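Inosine-uridine preferring nucleoside hydrolase family protein (Bacillus anthracis, PDB 2C40) is a member of the inosine-uridine preferring nucleoside hydrolase family, an alpha/beta protein whose pocket here holds a calcium ion and alpha-D-ribofuranose. Local coordinates at residues Pro43-Ser48 with Ile60-Ser65; Val149-Thr154 with Val248-Phe253; Ile194-Thr199 with Tyr244-Leu249. All blocks are in the same frame, centred on the assembly; numbering follows the deposited sequence.

Overall arrangement
All three contacts are largely buried. Interactions 1 and 2 each set a helix on a strand of the mixed central sheet, whereas interaction 3 sets the start of helix 246-255, with Tyr244 and Leu245 before it, against the end of strand 191-194 and the loop after it. Interaction 1 lies at one edge of the sheet, on its outermost strand within the chain, 62-64, its centre about 20 Å from that of interaction 2 and about 23 Å from that of interaction 3. It is small and mainly apolar, as is interaction 2 in mid-sheet. Interactions 2 and 3 share Val248 and Leu249 and touch, for example through Thr154 and Glu197. Interaction 3 buries the most surface, adds an indole hydrogen bond across it and carries, on the helix side, the calcium ligand Asp247.

Interaction 1: residues Pro43-Ser48 with Ile60-Ser65; sequences PAMSAS and IEVAAS
Helix segment 43-48 runs nearly antiparallel to strand 62-64 (173°), their axes 9.2 Å apart and Met45 opposite Val62. The two side chains lie alongside, running opposite ways, and Met45 SD rests 3.7 Å from Val62 CG1. The chain of Met45 bends at chi2 (-67°), which brings its sulfur round towards the strand. A long, flexible thioether suits this place, since it can span the gap between a helix and a strand. The terminal methyl is modelled too close to Ala64, so its exact position is doubtful. Val62 points toward the helix, and its CG1 also meets Ser48 CB at 4.1 Å.

Helix 41-55 is the connection of a beta-alpha-beta unit, leading from strand 27-34 to its parallel neighbour 62-64, and this contact seats the first turns of the helix on the second strand. Val34 of strand 27-34 touches both Met45 and Val62, while Ile52 of the same helix extends the apolar patch around Val62. Small Ala63 turns away from the helix and packs on Ala101.

Ser48 puts its hydroxyl to use within the helix: OG donates to Ala44 O at 2.6 Å. Ala44 O also accepts the helical bond from Ser48 N at 3.0 Å, and the two donors arrive from opposite faces of its plane. Ser48 OG is hydrogen-bonded to His8 NE2 as well, which satisfies this buried polar group.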
# COMPACT_ATOMS: atom_id res chain seq x y z
N PRO A 43 -0.72 -7.34 -12.72
CA PRO A 43 -0.68 -5.92 -12.31
C PRO A 43 0.52 -5.12 -12.79
O PRO A 43 0.40 -3.92 -12.97
CB PRO A 43 -0.70 -6.00 -10.76
CG PRO A 43 -0.10 -7.31 -10.48
CD PRO A 43 -0.73 -8.21 -11.54
N ALA A 44 1.67 -5.76 -12.96
CA ALA A 44 2.87 -5.08 -13.43
C ALA A 44 2.77 -4.70 -14.94
O ALA A 44 3.23 -3.61 -15.38
CB ALA A 44 4.10 -6.00 -13.20
N MET A 45 2.23 -5.64 -15.72
CA MET A 45 1.93 -5.38 -17.13
C MET A 45 0.98 -4.23 -17.23
O MET A 45 1.29 -3.27 -17.91
CB MET A 45 1.29 -6.60 -17.79
CG MET A 45 2.27 -7.63 -18.12
SD MET A 45 3.41 -7.07 -19.42
CE MET A 45 4.57 -8.26 -18.98
N SER A 46 -0.17 -4.32 -16.53
CA SER A 46 -1.17 -3.23 -16.62
C SER A 46 -0.56 -1.92 -16.19
O SER A 46 -0.72 -0.94 -16.88
CB SER A 46 -2.40 -3.40 -15.74
OG SER A 46 -2.90 -4.70 -15.77
N ALA A 47 0.08 -1.90 -15.02
CA ALA A 47 0.66 -0.65 -14.49
C ALA A 47 1.65 0.01 -15.46
O ALA A 47 1.59 1.25 -15.66
CB ALA A 47 1.32 -0.89 -13.09
N SER A 48 2.52 -0.81 -16.06
CA SER A 48 3.46 -0.33 -17.14
C SER A 48 2.73 0.28 -18.34
O SER A 48 3.09 1.36 -18.80
CB SER A 48 4.34 -1.46 -17.68
OG SER A 48 5.00 -2.10 -16.61
N ILE A 60 4.76 2.71 -27.87
CA ILE A 60 5.57 1.49 -27.65
C ILE A 60 4.70 0.36 -27.10
O ILE A 60 3.55 0.57 -26.76
CB ILE A 60 6.79 1.72 -26.69
CG1 ILE A 60 6.35 2.29 -25.35
CG2 ILE A 60 7.81 2.65 -27.33
CD1 ILE A 60 7.46 2.28 -24.34
N GLU A 61 5.28 -0.84 -27.03
CA GLU A 61 4.59 -2.01 -26.49
C GLU A 61 5.33 -2.59 -25.30
O GLU A 61 6.54 -2.42 -25.18
CB GLU A 61 4.36 -3.02 -27.60
CG GLU A 61 3.65 -2.36 -28.81
CD GLU A 61 3.24 -3.33 -29.90
OE1 GLU A 61 3.68 -4.52 -29.87
OE2 GLU A 61 2.49 -2.86 -30.81
N VAL A 62 4.59 -3.28 -24.45
CA VAL A 62 5.13 -3.93 -23.26
C VAL A 62 5.01 -5.45 -23.47
O VAL A 62 3.91 -5.94 -23.69
CB VAL A 62 4.41 -3.48 -21.96
CG1 VAL A 62 5.05 -4.05 -20.73
CG2 VAL A 62 4.41 -1.96 -21.85
N ALA A 63 6.15 -6.16 -23.41
CA ALA A 63 6.15 -7.59 -23.53
C ALA A 63 6.16 -8.28 -22.18
O ALA A 63 6.81 -7.83 -21.23
CB ALA A 63 7.35 -8.04 -24.33
N ALA A 64 5.46 -9.39 -22.11
CA ALA A 64 5.43 -10.25 -20.95
C ALA A 64 6.47 -11.36 -21.04
O ALA A 64 6.48 -12.10 -22.04
CB ALA A 64 3.99 -10.86 -20.81
N SER A 65 7.29 -11.50 -20.00
CA SER A 65 8.22 -12.62 -19.89
C SER A 65 7.51 -13.94 -19.63
O SER A 65 6.42 -13.95 -19.07
CB SER A 65 9.21 -12.38 -18.74
OG SER A 65 10.08 -13.47 -18.61

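Interaction 2: residues Val149-Thr154 with Val248-Phe253; sequences VWMGGT and VLTAAF
Val149 and Thr250 carry the apolar part of this contact, their side chains passing side by side and head to tail, with Val149 CG1 3.7 Å from Thr250 CG2. The same methyl comes obliquely to the Phe253 ring, Val149 CG1 being 4.0 Å from Phe253 CD2. Phe253 lies nearly one helical turn beyond Thr250, so a single branched valine can serve both. Ile194 of the neighbouring strand touches Val149 and Thr250 and continues the hydrophobic layer.

Strand 149-151 and helix segment 248-253 run almost antiparallel, at 169° with axes 8.2 Å apart. Strand 145-151 is an inner strand of the sheet, set parallel between 120-124 and 191-194, and helix 246-255 covers one of its faces. Met151 stands at the C-terminal end of the strand, where the ligand pocket of this alpha/beta fold opens.

Of the polar groups, Thr250 OG1 is hydrogen-bonded to Trp246 O, one turn earlier in its own helix. Thr250 chi1 (-54°) sets its OG1 beside the backbone N, where Thr250 OG1 lies 3.3 Å from Met151 CB. The Met151 chain crosses Thr250 at about a right angle, then bends at chi2 and chi3 and leads away from the helix to touch alpha-D-ribofuranose.

The indole of Trp150 lies on the other side of the strand. It donates through NE1 to Gly126 O, and Gly152 CA sits 3.6 Å above one ring face, offset toward the rim, where a CB would collide with Trp150 CH2.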
# COMPACT_ATOMS: atom_id res chain seq x y z
N VAL A 149 23.28 -2.00 -18.26
CA VAL A 149 23.23 -1.42 -16.94
C VAL A 149 22.24 -2.23 -16.12
O VAL A 149 21.10 -2.37 -16.48
CB VAL A 149 22.85 0.08 -16.95
CG1 VAL A 149 23.03 0.71 -15.56
CG2 VAL A 149 23.74 0.81 -17.98
N TRP A 150 22.73 -2.78 -15.02
CA TRP A 150 21.98 -3.70 -14.20
C TRP A 150 22.07 -3.35 -12.72
O TRP A 150 23.15 -3.09 -12.18
CB TRP A 150 22.47 -5.14 -14.46
CG TRP A 150 21.73 -6.23 -13.72
CD1 TRP A 150 20.36 -6.42 -13.64
CD2 TRP A 150 22.33 -7.27 -12.95
NE1 TRP A 150 20.09 -7.51 -12.86
CE2 TRP A 150 21.27 -8.06 -12.43
CE3 TRP A 150 23.66 -7.61 -12.65
CZ2 TRP A 150 21.49 -9.17 -11.62
CZ3 TRP A 150 23.89 -8.72 -11.83
CH2 TRP A 150 22.80 -9.48 -11.31
N MET A 151 20.90 -3.39 -12.09
CA MET A 151 20.78 -3.42 -10.66
C MET A 151 20.94 -4.86 -10.20
O MET A 151 20.06 -5.72 -10.36
CB MET A 151 19.42 -2.86 -10.22
CG MET A 151 19.38 -2.47 -8.69
SD MET A 151 19.35 -3.84 -7.49
CE MET A 151 20.70 -3.41 -6.44
N GLY A 152 22.06 -5.14 -9.59
CA GLY A 152 22.32 -6.47 -9.05
C GLY A 152 23.63 -6.52 -8.30
O GLY A 152 24.50 -5.63 -8.43
N GLY A 153 23.74 -7.53 -7.45
CA GLY A 153 24.99 -7.90 -6.80
C GLY A 153 25.29 -7.07 -5.58
O GLY A 153 24.60 -6.09 -5.30
N THR A 154 26.31 -7.53 -4.85
CA THR A 154 26.94 -6.80 -3.76
C THR A 154 28.33 -7.39 -3.47
O THR A 154 28.59 -8.61 -3.68
CB THR A 154 26.03 -6.78 -2.46
OG1 THR A 154 26.58 -5.93 -1.47
CG2 THR A 154 25.80 -8.19 -1.86
N VAL A 248 15.78 3.08 -9.42
CA VAL A 248 15.63 4.44 -9.88
C VAL A 248 17.03 5.01 -10.16
O VAL A 248 17.20 5.75 -11.13
CB VAL A 248 14.84 5.31 -8.87
CG1 VAL A 248 14.83 6.74 -9.29
CG2 VAL A 248 13.39 4.85 -8.75
N LEU A 249 18.00 4.66 -9.32
CA LEU A 249 19.35 5.11 -9.48
C LEU A 249 19.99 4.47 -10.71
O LEU A 249 20.78 5.10 -11.40
CB LEU A 249 20.17 4.74 -8.26
CG LEU A 249 21.62 5.19 -8.14
CD1 LEU A 249 22.53 4.07 -8.48
CD2 LEU A 249 21.97 6.48 -8.93
N THR A 250 19.69 3.20 -10.92
CA THR A 250 20.13 2.46 -12.11
C THR A 250 19.64 3.15 -13.38
O THR A 250 20.44 3.37 -14.30
CB THR A 250 19.62 1.00 -12.08
OG1 THR A 250 20.02 0.37 -10.84
CG2 THR A 250 20.17 0.20 -13.23
N ALA A 251 18.36 3.50 -13.39
CA ALA A 251 17.72 4.18 -14.52
C ALA A 251 18.24 5.60 -14.71
O ALA A 251 18.40 6.05 -15.84
CB ALA A 251 16.21 4.20 -14.32
N ALA A 252 18.54 6.29 -13.60
CA ALA A 252 19.06 7.65 -13.65
C ALA A 252 20.52 7.68 -14.16
O ALA A 252 20.93 8.64 -14.81
CB ALA A 252 18.98 8.28 -12.30
N PHE A 253 21.27 6.63 -13.86
CA PHE A 253 22.64 6.48 -14.32
C PHE A 253 22.68 6.32 -15.87
O PHE A 253 23.62 6.77 -16.52
CB PHE A 253 23.31 5.26 -13.68
CG PHE A 253 24.75 5.08 -14.06
CD1 PHE A 253 25.72 5.90 -13.54
CD2 PHE A 253 25.14 4.10 -14.97
CE1 PHE A 253 27.06 5.73 -13.91
CE2 PHE A 253 26.46 3.96 -15.34
CZ PHE A 253 27.41 4.75 -14.79

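Interaction 3: residues Ile194-Thr199 with Tyr244-Leu249; sequences ITLEST and YLWDVL. With CA (calcium ion), chain C; RIB (alpha-D-ribofuranose), chain D.
Trp246 and Leu196 make the polar link of this contact: the indole NE1 of Trp246 donates to Leu196 O at 3.2 Å, nearly straight at 168°. The acceptor lies in the ring plane, and the N-H uses a lone pair of the carbonyl. The flat indole is also sandwiched. Leu196 CD2 sits 3.6 Å above one face, off-centre, in a CH-pi contact, and Tyr244 CB lies over the opposite face, towards the rim. Thr199 inserts its methyl between the two aromatic residues, with Thr199 CG2 3.1 Å from Trp246 NE1 and close to Tyr244 CB. A chi1 of -152° turns OG1 anti to the backbone N, while CG2 takes the crowded position facing them; OG1 is buried with no partner in the model. Beyond the indole, Ile194 CG2 presses on Leu249 CD1 at a tight 3.4 Å.

The carboxylate of Asp247 serves the bound groups. Asp247 OD2 binds the calcium ion at 2.5 Å, and Asp247 OD1 is 2.6 Å from O3 of alpha-D-ribofuranose. O2 and O3 of the sugar, a water, Asp9, Asp14 and Thr125 also bind the metal, and C5 of the sugar lies obliquely to the Trp246 ring.

Around this shell, Ser198 OG ties the turn containing Leu196: it accepts from Thr195 N and Thr195 OG1, consistent with fixing the carbonyl that faces the indole, and is hydrogen-bonded to Val291 O. Leu245, at the N-cap position just before helix 246-255, packs on Phe299 of helix 296-308, while helix 12-21 touches Asp247 and Val248, and strand 145-151 supplies Met151 beside Leu196, Trp246 and Asp247.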
# COMPACT_ATOMS: atom_id res chain seq x y z
N ILE A 194 24.86 -1.39 -10.73
CA ILE A 194 24.40 -0.71 -9.51
C ILE A 194 24.17 -1.81 -8.42
O ILE A 194 23.19 -2.57 -8.45
CB ILE A 194 23.16 0.18 -9.76
CG1 ILE A 194 23.55 1.39 -10.61
CG2 ILE A 194 22.55 0.68 -8.46
CD1 ILE A 194 23.82 1.09 -12.07
N THR A 195 25.15 -1.93 -7.53
CA THR A 195 25.12 -2.88 -6.42
C THR A 195 24.28 -2.35 -5.26
O THR A 195 23.96 -1.15 -5.22
CB THR A 195 26.53 -3.17 -5.93
OG1 THR A 195 27.08 -1.97 -5.32
CG2 THR A 195 27.43 -3.68 -7.09
N LEU A 196 23.95 -3.21 -4.29
CA LEU A 196 23.38 -2.71 -3.05
C LEU A 196 24.12 -1.51 -2.45
O LEU A 196 23.45 -0.55 -2.00
CB LEU A 196 23.25 -3.82 -2.02
CG LEU A 196 22.30 -4.98 -2.40
CD1 LEU A 196 22.41 -6.12 -1.37
CD2 LEU A 196 20.83 -4.54 -2.54
N GLU A 197 25.47 -1.54 -2.44
CA GLU A 197 26.32 -0.50 -1.80
C GLU A 197 26.30 0.81 -2.56
O GLU A 197 26.58 1.86 -1.98
CB GLU A 197 27.84 -0.82 -1.81
CG GLU A 197 28.30 -2.14 -1.33
CD GLU A 197 28.16 -3.23 -2.37
OE1 GLU A 197 29.15 -3.60 -3.03
OE2 GLU A 197 27.04 -3.70 -2.49
N SER A 198 26.12 0.71 -3.89
CA SER A 198 26.21 1.83 -4.83
C SER A 198 25.34 3.00 -4.37
O SER A 198 25.60 4.15 -4.66
CB SER A 198 25.74 1.35 -6.22
OG SER A 198 26.68 0.44 -6.79
N THR A 199 24.29 2.65 -3.65
CA THR A 199 23.23 3.58 -3.32
C THR A 199 23.42 4.22 -1.91
O THR A 199 22.56 4.96 -1.48
CB THR A 199 21.90 2.82 -3.46
OG1 THR A 199 20.85 3.72 -3.79
CG2 THR A 199 21.59 2.00 -2.23
N TYR A 244 16.34 2.60 0.01
CA TYR A 244 17.24 2.97 -1.05
C TYR A 244 16.56 2.66 -2.39
O TYR A 244 15.95 1.63 -2.56
CB TYR A 244 18.55 2.21 -0.89
CG TYR A 244 19.29 2.50 0.41
CD1 TYR A 244 19.03 1.74 1.57
CD2 TYR A 244 20.21 3.54 0.49
CE1 TYR A 244 19.68 2.00 2.74
CE2 TYR A 244 20.87 3.82 1.66
CZ TYR A 244 20.60 3.05 2.78
OH TYR A 244 21.27 3.30 3.95
N LEU A 245 16.72 3.59 -3.32
CA LEU A 245 16.05 3.62 -4.62
C LEU A 245 16.97 2.98 -5.65
O LEU A 245 17.48 3.64 -6.54
CB LEU A 245 15.78 5.07 -5.01
CG LEU A 245 15.00 5.86 -3.96
CD1 LEU A 245 15.33 7.30 -3.98
CD2 LEU A 245 13.57 5.64 -4.22
N TRP A 246 17.21 1.70 -5.50
CA TRP A 246 18.20 1.01 -6.30
C TRP A 246 17.94 1.03 -7.77
O TRP A 246 18.83 1.33 -8.54
CB TRP A 246 18.27 -0.44 -5.90
CG TRP A 246 18.90 -0.62 -4.63
CD1 TRP A 246 20.22 -0.51 -4.37
CD2 TRP A 246 18.26 -0.95 -3.42
NE1 TRP A 246 20.44 -0.74 -3.03
CE2 TRP A 246 19.25 -1.02 -2.42
CE3 TRP A 246 16.92 -1.15 -3.06
CZ2 TRP A 246 18.98 -1.33 -1.08
CZ3 TRP A 246 16.64 -1.45 -1.72
CH2 TRP A 246 17.67 -1.54 -0.76
N ASP A 247 16.71 0.72 -8.15
CA ASP A 247 16.32 0.69 -9.55
C ASP A 247 16.26 2.10 -10.19
O ASP A 247 16.66 2.28 -11.35
CB ASP A 247 14.99 -0.03 -9.69
CG ASP A 247 15.05 -1.46 -9.15
OD1 ASP A 247 16.19 -1.98 -8.94
OD2 ASP A 247 13.98 -2.07 -8.99
N VAL A 248 15.78 3.08 -9.42
CA VAL A 248 15.63 4.44 -9.88
C VAL A 248 17.03 5.01 -10.16
O VAL A 248 17.20 5.75 -11.13
CB VAL A 248 14.84 5.31 -8.87
CG1 VAL A 248 14.83 6.74 -9.29
CG2 VAL A 248 13.39 4.85 -8.75
N LEU A 249 18.00 4.66 -9.32
CA LEU A 249 19.35 5.11 -9.48
C LEU A 249 19.99 4.47 -10.71
O LEU A 249 20.78 5.10 -11.40
CB LEU A 249 20.17 4.74 -8.26
CG LEU A 249 21.62 5.19 -8.14
CD1 LEU A 249 22.53 4.07 -8.48
CD2 LEU A 249 21.97 6.48 -8.93
CA CA C . 13.34 -4.42 -9.35
O5 RIB D . 17.67 -6.54 -4.51
C5 RIB D . 17.06 -5.25 -4.82
C4 RIB D . 15.91 -5.50 -5.80
O4 RIB D . 14.91 -6.25 -5.07
C3 RIB D . 15.22 -4.29 -6.45
O3 RIB D . 15.56 -4.27 -7.87
C2 RIB D . 13.68 -4.40 -6.08
O2 RIB D . 12.56 -4.25 -7.07
C1 RIB D . 13.57 -5.77 -5.36
O HOH W 1 13.91 -6.63 -8.40